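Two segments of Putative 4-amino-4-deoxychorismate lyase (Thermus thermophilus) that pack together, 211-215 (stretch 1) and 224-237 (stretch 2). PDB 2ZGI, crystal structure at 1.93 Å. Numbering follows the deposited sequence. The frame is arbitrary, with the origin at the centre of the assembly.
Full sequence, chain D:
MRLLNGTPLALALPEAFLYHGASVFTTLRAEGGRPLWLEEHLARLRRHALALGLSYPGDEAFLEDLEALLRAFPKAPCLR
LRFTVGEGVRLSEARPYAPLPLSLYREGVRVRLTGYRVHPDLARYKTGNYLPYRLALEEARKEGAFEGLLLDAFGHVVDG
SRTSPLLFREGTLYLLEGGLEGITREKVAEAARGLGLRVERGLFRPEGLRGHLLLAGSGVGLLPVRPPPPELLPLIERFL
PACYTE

Stretch 1 (211-215) GHLLL
Stretch 2, residues 224-237: PVRPPPPELLPLIE

The contact is a short antiparallel strand pairing that loosens into a proline-rich turn and closes with the first turn of a helix, burying 448 Å² in all. Residues 212-215 are extended, from H212 at phi/psi -102/118 to L214 at -141/162. Opposite them the chain runs the other way, so L214 faces P224 as a non-hydrogen-bonded pair, CA to CA 4.3 Å, while H212 lies nearest P228, CA to CA 6.8 Å. The register widens toward H212, and the space is used by side chains and water.

V225, at -91/124, covers the most surface and carries the one direct hydrogen bond: V225 N donates to L213 O at 2.9 Å, with an angle of 161° at the hydrogen. Water 2 accepts from L213 N at 3.0 Å and donates to V225 O at 3.1 Å, bridging backbone groups too far apart to meet directly. Water 1 also lies close, 3.0 Å from L213 O and 2.6 Å from V225 O. The valine side chain, chi1 t, points toward the strand; V225 CG2 sits 3.8 Å from L213 CB and 4.1 Å from L215 CG. Both leucines have the m,t rotamer, and their CA-to-CB bonds run sideways.

L214 is the second anchor. It shares a sheet face with P224, and chi1 m with chi2 at 97°, between wells, brings its end nearer the other stretch. L214 CD2 lies 4.2 Å from P224 CB and 4.1 Å from I236 CD1, and L214 CD1 lies 3.6 Å from L232 CD1. One leucine thus ties P224 to L232, just ahead of the helix, and to I236 within it, an apolar cluster of buried residues. L232 and I236 are both m,t and lie four residues apart, linked by I236 N to L232 O at 2.9 Å. Just before the helix, L232 N donates to P229 O at 3.0 Å, closing a turn from which L232 points toward stretch 1.

H212 is the third, with chi1 m and chi2 -84°. P229, C-gamma endo at -78/150, lays its ring over one imidazole face: P229 CD is 3.6 Å from the H212 ring centroid, 16° off the normal, and P229 CG is 3.4 Å from H212 CD2. Proline C-H groups next to the nitrogen are slightly polarized, which suits a CH-pi contact. P227, at -52/135, and P228, at -75/158, keep the chain extended up to P229. The rule: one backbone hydrogen bond accompanies the register, a buried leucine joins the apolar cluster, and an aromatic face receives a proline.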

# COMPACT_ATOMS: atom_id res chain seq x y z
N GLY D 211 10.04 -11.74 20.83
CA GLY D 211 10.92 -12.83 21.17
C GLY D 211 12.27 -12.61 20.51
O GLY D 211 12.65 -11.48 20.23
N HIS D 212 12.96 -13.71 20.26
CA HIS D 212 14.29 -13.65 19.66
C HIS D 212 14.22 -13.99 18.19
O HIS D 212 13.79 -15.08 17.81
CB HIS D 212 15.24 -14.60 20.40
CG HIS D 212 15.41 -14.26 21.85
ND1 HIS D 212 16.30 -13.30 22.28
CD2 HIS D 212 14.76 -14.70 22.95
CE1 HIS D 212 16.22 -13.20 23.60
NE2 HIS D 212 15.30 -14.04 24.03
N LEU D 213 14.62 -13.02 17.36
CA LEU D 213 14.79 -13.26 15.93
C LEU D 213 16.12 -13.95 15.65
O LEU D 213 17.11 -13.75 16.37
CB LEU D 213 14.73 -11.95 15.13
CG LEU D 213 13.35 -11.41 14.71
CD1 LEU D 213 13.52 -10.12 13.89
CD2 LEU D 213 12.53 -12.45 13.91
N LEU D 214 16.12 -14.80 14.63
CA LEU D 214 17.33 -15.41 14.13
C LEU D 214 17.26 -15.47 12.60
O LEU D 214 16.17 -15.34 12.01
CB LEU D 214 17.57 -16.82 14.71
CG LEU D 214 17.73 -17.02 16.24
CD1 LEU D 214 16.39 -17.43 16.82
CD2 LEU D 214 18.79 -18.07 16.55
N LEU D 215 18.42 -15.65 11.98
CA LEU D 215 18.58 -15.68 10.53
C LEU D 215 19.27 -16.96 10.10
O LEU D 215 20.33 -17.30 10.63
CB LEU D 215 19.42 -14.47 10.08
CG LEU D 215 18.89 -13.07 10.40
CD1 LEU D 215 19.93 -12.03 10.01
CD2 LEU D 215 17.54 -12.80 9.69
N PRO D 224 22.04 -15.35 15.34
CA PRO D 224 21.02 -14.71 16.15
C PRO D 224 21.00 -13.21 15.90
O PRO D 224 22.04 -12.62 15.61
CB PRO D 224 21.48 -15.00 17.58
CG PRO D 224 22.97 -15.05 17.51
CD PRO D 224 23.29 -15.57 16.10
N VAL D 225 19.81 -12.62 16.02
CA VAL D 225 19.67 -11.18 16.07
C VAL D 225 19.72 -10.79 17.55
O VAL D 225 18.93 -11.30 18.36
CB VAL D 225 18.35 -10.71 15.41
CG1 VAL D 225 18.21 -9.20 15.52
CG2 VAL D 225 18.27 -11.15 13.94
N ARG D 226 20.66 -9.90 17.90
CA ARG D 226 20.94 -9.57 19.31
C ARG D 226 21.36 -10.84 20.04
O ARG D 226 21.26 -11.95 19.47
CB ARG D 226 19.74 -8.87 19.98
CG ARG D 226 19.19 -7.73 19.15
CD ARG D 226 18.45 -6.70 19.99
NE ARG D 226 18.67 -5.35 19.47
CZ ARG D 226 17.74 -4.55 18.93
NH1 ARG D 226 16.47 -4.93 18.85
NH2 ARG D 226 18.10 -3.35 18.49
N PRO D 227 21.87 -10.72 21.28
CA PRO D 227 22.30 -11.94 21.97
C PRO D 227 21.21 -13.01 21.98
O PRO D 227 20.05 -12.69 22.23
CB PRO D 227 22.60 -11.45 23.39
CG PRO D 227 23.17 -10.07 23.15
CD PRO D 227 22.38 -9.51 21.97
N PRO D 228 21.59 -14.26 21.68
CA PRO D 228 20.59 -15.33 21.69
C PRO D 228 20.21 -15.75 23.12
O PRO D 228 20.99 -15.52 24.05
CB PRO D 228 21.30 -16.49 20.99
CG PRO D 228 22.76 -16.26 21.27
CD PRO D 228 22.93 -14.76 21.33
N PRO D 229 19.03 -16.37 23.28
CA PRO D 229 18.74 -17.03 24.54
C PRO D 229 19.46 -18.39 24.58
O PRO D 229 19.70 -18.99 23.52
CB PRO D 229 17.23 -17.22 24.48
CG PRO D 229 16.93 -17.36 23.03
CD PRO D 229 17.95 -16.53 22.29
N PRO D 230 19.83 -18.85 25.79
CA PRO D 230 20.51 -20.14 25.92
C PRO D 230 19.74 -21.37 25.40
O PRO D 230 20.35 -22.41 25.15
CB PRO D 230 20.78 -20.23 27.42
CG PRO D 230 20.98 -18.81 27.83
CD PRO D 230 19.93 -18.06 27.03
N GLU D 231 18.43 -21.24 25.20
CA GLU D 231 17.62 -22.33 24.63
C GLU D 231 18.02 -22.63 23.17
O GLU D 231 17.62 -23.65 22.59
CB GLU D 231 16.12 -22.01 24.69
CG GLU D 231 15.61 -21.44 26.01
CD GLU D 231 15.93 -19.96 26.19
OE1 GLU D 231 16.87 -19.64 26.95
OE2 GLU D 231 15.24 -19.12 25.57
N LEU D 232 18.80 -21.72 22.59
CA LEU D 232 19.15 -21.80 21.18
C LEU D 232 20.63 -22.01 20.93
O LEU D 232 21.03 -22.36 19.81
CB LEU D 232 18.67 -20.54 20.46
CG LEU D 232 17.16 -20.36 20.45
CD1 LEU D 232 16.85 -18.94 20.07
CD2 LEU D 232 16.49 -21.33 19.50
N LEU D 233 21.44 -21.80 21.96
CA LEU D 233 22.88 -22.07 21.87
C LEU D 233 23.23 -23.39 21.17
O LEU D 233 24.03 -23.38 20.24
CB LEU D 233 23.56 -21.95 23.24
CG LEU D 233 24.58 -20.82 23.37
CD1 LEU D 233 25.65 -20.93 22.25
CD2 LEU D 233 23.90 -19.43 23.39
N PRO D 234 22.64 -24.52 21.62
CA PRO D 234 22.74 -25.80 20.90
C PRO D 234 22.54 -25.70 19.39
O PRO D 234 23.32 -26.28 18.63
CB PRO D 234 21.59 -26.62 21.51
CG PRO D 234 21.28 -25.97 22.84
CD PRO D 234 22.09 -24.72 22.97
N LEU D 235 21.49 -25.00 18.96
CA LEU D 235 21.17 -24.87 17.53
C LEU D 235 22.19 -24.02 16.80
O LEU D 235 22.58 -24.35 15.68
CB LEU D 235 19.78 -24.24 17.34
CG LEU D 235 18.53 -25.12 17.30
CD1 LEU D 235 17.36 -24.24 16.90
CD2 LEU D 235 18.68 -26.27 16.34
N ILE D 236 22.60 -22.92 17.43
CA ILE D 236 23.62 -22.05 16.87
C ILE D 236 24.95 -22.81 16.66
O ILE D 236 25.55 -22.75 15.58
CB ILE D 236 23.77 -20.78 17.73
CG1 ILE D 236 22.51 -19.91 17.53
CG2 ILE D 236 25.06 -20.02 17.38
CD1 ILE D 236 22.21 -19.00 18.67
N GLU D 237 25.36 -23.56 17.68
CA GLU D 237 26.52 -24.45 17.60
C GLU D 237 26.44 -25.40 16.41
O GLU D 237 27.40 -25.52 15.65
CB GLU D 237 26.68 -25.28 18.88
CG GLU D 237 27.32 -24.53 20.02
CD GLU D 237 27.26 -25.29 21.32
OE1 GLU D 237 26.32 -26.11 21.50
OE2 GLU D 237 28.14 -25.05 22.17
O HOH W 1 18.27 -13.68 19.13
O HOH W 2 15.92 -10.57 18.37